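Local structure of inositol-3-phosphate synthase (Caenorhabditis elegans, 1VKO) at residues F339-G344 and D382-S387; K484-P489 and I494-M499. The protein belongs to the myo-inositol-1-phosphate synthase family of enzymes and binds NAD with a domain of the Rossmann type. One frame throughout, in Å; residues are numbered along the deposited sequence.

Interaction 1. Residues F339-G344 and D382-S387; sequences FLVSSG and DDMVKS
Val-341 meets Met-384 and Ser-387 where the last turn of helix 329-342 packs against the short helix 382-387. This second helix lies in the connection between the adjacent parallel strands 346-356 and 399-406, a beta-alpha-beta crossover. The contact is small and buried, and no hydrogen bond crosses it. Met-384 folds back at chi2 (-76°), which with chi1 sets its sulfur against Val-341: SD lies 3.7 Å from Val-341 CB and 4.1 Å from Val-341 CG1. The bend at chi3 leaves CE further from Val-341. With chi1 of Val-341 at 176°, CG1 stands beside the carbonyl carbon and lies over the backbone of Met-384, 4.0 Å from its carbonyl O. Asn-388 and Leu-391 also pack on Val-341. Just beyond, the first helix ends in a Schellman motif: Gly-344 takes a positive phi, and its N bonds to Val-341 O (3.1 Å). In the second subunit, Phe-139 packs on Ser-387 and Thr-125 OG1 is hydrogen-bonded to Ser-387 O. Ser-387 OG approaches Val-341 CG1 to 3.9 Å while turned back on its own helix, donating to Met-384 O at 2.5 Å, tilted 18° from the carbonyl plane.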
# COMPACT_ATOMS: atom_id res chain seq x y z
N PHE A 339 -2.97 -19.55 -7.53
CA PHE A 339 -3.74 -19.58 -6.29
C PHE A 339 -5.16 -18.99 -6.48
O PHE A 339 -6.13 -19.60 -6.04
CB PHE A 339 -3.00 -18.89 -5.11
CG PHE A 339 -3.93 -18.28 -4.08
CD1 PHE A 339 -4.63 -19.09 -3.18
CD2 PHE A 339 -4.16 -16.90 -4.04
CE1 PHE A 339 -5.53 -18.54 -2.24
CE2 PHE A 339 -5.04 -16.34 -3.10
CZ PHE A 339 -5.74 -17.16 -2.20
N LEU A 340 -5.29 -17.82 -7.13
CA LEU A 340 -6.62 -17.17 -7.32
C LEU A 340 -7.55 -17.90 -8.32
O LEU A 340 -8.78 -17.92 -8.11
CB LEU A 340 -6.47 -15.74 -7.79
CG LEU A 340 -5.76 -14.62 -7.02
CD1 LEU A 340 -5.64 -13.39 -7.95
CD2 LEU A 340 -6.44 -14.25 -5.71
N VAL A 341 -7.02 -18.48 -9.40
CA VAL A 341 -7.89 -19.20 -10.33
C VAL A 341 -8.29 -20.58 -9.76
O VAL A 341 -9.45 -21.00 -9.90
CB VAL A 341 -7.32 -19.24 -11.79
CG1 VAL A 341 -8.22 -20.09 -12.72
CG2 VAL A 341 -7.20 -17.82 -12.36
N SER A 342 -7.35 -21.22 -9.06
CA SER A 342 -7.61 -22.45 -8.32
C SER A 342 -8.70 -22.26 -7.25
O SER A 342 -9.54 -23.15 -7.05
CB SER A 342 -6.33 -23.00 -7.69
OG SER A 342 -5.43 -23.48 -8.67
N SER A 343 -8.70 -21.11 -6.57
CA SER A 343 -9.72 -20.77 -5.58
C SER A 343 -11.09 -20.38 -6.16
O SER A 343 -11.99 -20.01 -5.40
CB SER A 343 -9.23 -19.62 -4.66
OG SER A 343 -7.86 -19.70 -4.31
N GLY A 344 -11.26 -20.43 -7.49
CA GLY A 344 -12.55 -20.07 -8.11
C GLY A 344 -12.88 -18.59 -8.31
O GLY A 344 -14.08 -18.17 -8.27
N ASP A 382 -1.50 -16.75 -19.26
CA ASP A 382 -2.17 -17.28 -20.45
C ASP A 382 -2.67 -18.69 -20.19
O ASP A 382 -3.87 -18.96 -20.34
CB ASP A 382 -1.25 -17.24 -21.67
CG ASP A 382 -0.94 -15.82 -22.13
OD1 ASP A 382 -1.81 -14.91 -22.00
OD2 ASP A 382 0.16 -15.54 -22.65
N ASP A 383 -1.75 -19.58 -19.81
CA ASP A 383 -2.11 -20.97 -19.54
C ASP A 383 -3.13 -21.13 -18.39
O ASP A 383 -3.89 -22.10 -18.35
CB ASP A 383 -0.85 -21.80 -19.28
CG ASP A 383 -0.08 -21.33 -18.06
OD1 ASP A 383 0.13 -20.10 -17.94
OD2 ASP A 383 0.36 -22.11 -17.18
N MET A 384 -3.15 -20.16 -17.46
CA MET A 384 -4.13 -20.15 -16.36
C MET A 384 -5.55 -19.70 -16.80
O MET A 384 -6.56 -20.27 -16.38
CB MET A 384 -3.61 -19.35 -15.16
CG MET A 384 -3.04 -20.20 -14.00
SD MET A 384 -4.28 -21.04 -12.94
CE MET A 384 -4.17 -22.77 -13.44
N VAL A 385 -5.63 -18.67 -17.64
CA VAL A 385 -6.92 -18.22 -18.14
C VAL A 385 -7.55 -19.30 -19.04
O VAL A 385 -8.78 -19.43 -19.10
CB VAL A 385 -6.80 -16.84 -18.85
CG1 VAL A 385 -8.05 -16.52 -19.69
CG2 VAL A 385 -6.53 -15.73 -17.82
N LYS A 386 -6.71 -20.09 -19.72
CA LYS A 386 -7.14 -21.19 -20.59
C LYS A 386 -7.55 -22.44 -19.78
O LYS A 386 -8.36 -23.25 -20.22
CB LYS A 386 -6.04 -21.55 -21.61
CG LYS A 386 -5.94 -20.59 -22.84
CD LYS A 386 -4.70 -20.86 -23.73
CE LYS A 386 -3.56 -19.86 -23.42
NZ LYS A 386 -2.43 -19.82 -24.41
N SER A 387 -6.97 -22.57 -18.59
CA SER A 387 -7.28 -23.65 -17.64
C SER A 387 -8.75 -23.71 -17.15
O SER A 387 -9.21 -24.76 -16.70
CB SER A 387 -6.40 -23.52 -16.41
OG SER A 387 -6.99 -22.60 -15.49

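Interaction 2. Residues K484-P489 and I494-M499. With POP (pyrophosphate 2-), chain H.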
# COMPACT_ATOMS: atom_id res chain seq x y z
N LYS A 484 10.83 -16.26 -16.85
CA LYS A 484 9.59 -15.52 -17.03
C LYS A 484 8.85 -15.97 -18.24
O LYS A 484 7.61 -16.06 -18.22
CB LYS A 484 9.84 -14.05 -17.26
CG LYS A 484 9.86 -13.24 -16.03
CD LYS A 484 9.65 -11.77 -16.41
CE LYS A 484 10.28 -10.91 -15.35
NZ LYS A 484 11.78 -10.93 -15.39
N ALA A 485 9.63 -16.22 -19.30
CA ALA A 485 9.14 -16.47 -20.64
C ALA A 485 9.79 -17.74 -21.16
O ALA A 485 10.66 -17.72 -22.05
CB ALA A 485 9.45 -15.30 -21.54
N PRO A 486 9.35 -18.86 -20.61
CA PRO A 486 10.05 -20.11 -20.85
C PRO A 486 9.92 -20.57 -22.32
O PRO A 486 8.84 -20.50 -22.94
CB PRO A 486 9.43 -21.09 -19.85
CG PRO A 486 8.23 -20.40 -19.25
CD PRO A 486 8.15 -19.02 -19.76
N VAL A 487 11.07 -20.93 -22.88
CA VAL A 487 11.20 -21.53 -24.16
C VAL A 487 11.08 -23.05 -23.90
O VAL A 487 11.64 -23.59 -22.93
CB VAL A 487 12.57 -21.15 -24.77
CG1 VAL A 487 12.79 -21.79 -26.17
CG2 VAL A 487 12.68 -19.63 -24.88
N VAL A 488 10.31 -23.72 -24.75
CA VAL A 488 9.96 -25.12 -24.52
C VAL A 488 10.06 -25.93 -25.82
O VAL A 488 9.88 -25.38 -26.93
CB VAL A 488 8.54 -25.25 -23.90
CG1 VAL A 488 8.43 -24.48 -22.58
CG2 VAL A 488 7.45 -24.85 -24.94
N PRO A 489 10.32 -27.24 -25.71
CA PRO A 489 10.44 -28.07 -26.90
C PRO A 489 9.29 -27.81 -27.87
O PRO A 489 8.15 -27.74 -27.44
CB PRO A 489 10.36 -29.47 -26.33
CG PRO A 489 11.02 -29.33 -24.99
CD PRO A 489 10.55 -28.01 -24.47
N ILE A 494 3.49 -24.10 -22.89
CA ILE A 494 4.19 -23.31 -21.89
C ILE A 494 3.51 -23.45 -20.55
O ILE A 494 2.28 -23.52 -20.46
CB ILE A 494 4.21 -21.84 -22.32
CG1 ILE A 494 5.18 -21.65 -23.51
CG2 ILE A 494 4.63 -20.97 -21.18
CD1 ILE A 494 4.75 -20.55 -24.48
N SER A 495 4.30 -23.51 -19.49
CA SER A 495 3.73 -23.66 -18.16
C SER A 495 4.24 -22.53 -17.28
O SER A 495 5.45 -22.48 -16.98
CB SER A 495 4.11 -25.03 -17.57
OG SER A 495 3.41 -25.27 -16.38
N ASN A 496 3.33 -21.65 -16.87
CA ASN A 496 3.75 -20.40 -16.20
C ASN A 496 3.61 -20.33 -14.67
O ASN A 496 4.19 -19.46 -14.04
CB ASN A 496 3.04 -19.20 -16.82
CG ASN A 496 3.55 -18.87 -18.23
OD1 ASN A 496 4.74 -18.55 -18.44
ND2 ASN A 496 2.65 -18.91 -19.19
N ALA A 497 2.83 -21.22 -14.07
CA ALA A 497 2.51 -21.10 -12.65
C ALA A 497 3.60 -21.73 -11.81
O ALA A 497 3.81 -22.95 -11.84
CB ALA A 497 1.16 -21.70 -12.35
N PHE A 498 4.29 -20.88 -11.06
CA PHE A 498 5.52 -21.23 -10.35
C PHE A 498 5.45 -22.50 -9.52
O PHE A 498 6.28 -23.38 -9.69
CB PHE A 498 5.99 -20.06 -9.47
CG PHE A 498 7.14 -20.40 -8.55
CD1 PHE A 498 8.47 -20.28 -8.99
CD2 PHE A 498 6.91 -20.82 -7.24
CE1 PHE A 498 9.54 -20.59 -8.14
CE2 PHE A 498 7.98 -21.13 -6.39
CZ PHE A 498 9.30 -21.01 -6.84
N MET A 499 4.48 -22.60 -8.61
CA MET A 499 4.45 -23.77 -7.74
C MET A 499 4.27 -25.06 -8.55
O MET A 499 4.79 -26.13 -8.20
CB MET A 499 3.43 -23.59 -6.60
CG MET A 499 3.83 -22.50 -5.54
SD MET A 499 5.46 -22.70 -4.70
CE MET A 499 5.35 -24.37 -4.01
P1 POP H . 10.50 -9.53 -12.00
O1 POP H . 10.41 -10.95 -11.47
O2 POP H . 10.69 -8.56 -10.86
O3 POP H . 9.22 -9.18 -12.73
O POP H . 11.81 -9.41 -12.98
P2 POP H . 12.33 -8.09 -13.77
O4 POP H . 13.49 -7.49 -12.97
O5 POP H . 12.76 -8.50 -15.17
O6 POP H . 11.30 -6.96 -13.93
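Lys-484 NZ is gripped by three oxygens: terminal O5 of the pyrophosphate at 2.6 Å, the bridging O between its two phosphorus atoms at 2.8 Å, and the carbonyl O of Phe-325. The chain runs extended through chi2 and chi3, then bends at chi4 (72°), turning the ammonium toward the ligand and laying CE alongside it, 3.2 Å from the same bridging O. The three acceptors together fix the rotation of the ammonium group.

Downstream, the chain from Lys-484 to Val-487 is tied by backbone bonds to residues 322-324 and packs against 494-499 without a direct hydrogen bond. The Pro-486 ring fills the centre. Its CG touches Ile-494 CG2 at 4.1 Å, the two side chains crossing at about a right angle, and its CD faces Asn-496 OD1 at 3.7 Å. In Asn-496, chi1 (-71°) sends the amide back toward the proline and chi2 turns OD1 to CD, the two side chains crossing obliquely. Ile-494 CG1 lies 3.9 Å from Pro-486 O and is flanked by Val-488 CG2 at 4.2 Å, again nearly perpendicular. Ala-497 occupies the N-cap position of helix 498-513.

The loop packing thus follows directly in sequence from the ligand-binding lysine, which also touches NAD. Lys-373, Lys-377 and Lys-414, together with Gly-328 N, Gln-329 N and Thr-330 OG1 at the start of helix 329-342, complete a lysine-rich anion site beside the dinucleotide of this Rossmann-type protein.

Interaction 1 closes along the chain well before interaction 2 opens, yet their centres lie only 15 Å apart and the two touch. Asp-383, on the helix of interaction 1, probably accepts a hydrogen bond at OD2 from Asn-496 N of interaction 2, 3.0 Å away, and its CB packs on Ile-494 O. Helix 329-342 connects them further: its start helps bind the pyrophosphate held by Lys-484, and its last turn carries Val-341. Both contacts also reach the second subunit, where Phe-339 of one chain meets Phe-498 of the other edge-to-face. Helix 329-342 thus runs from the pyrophosphate site to an interface with the second subunit.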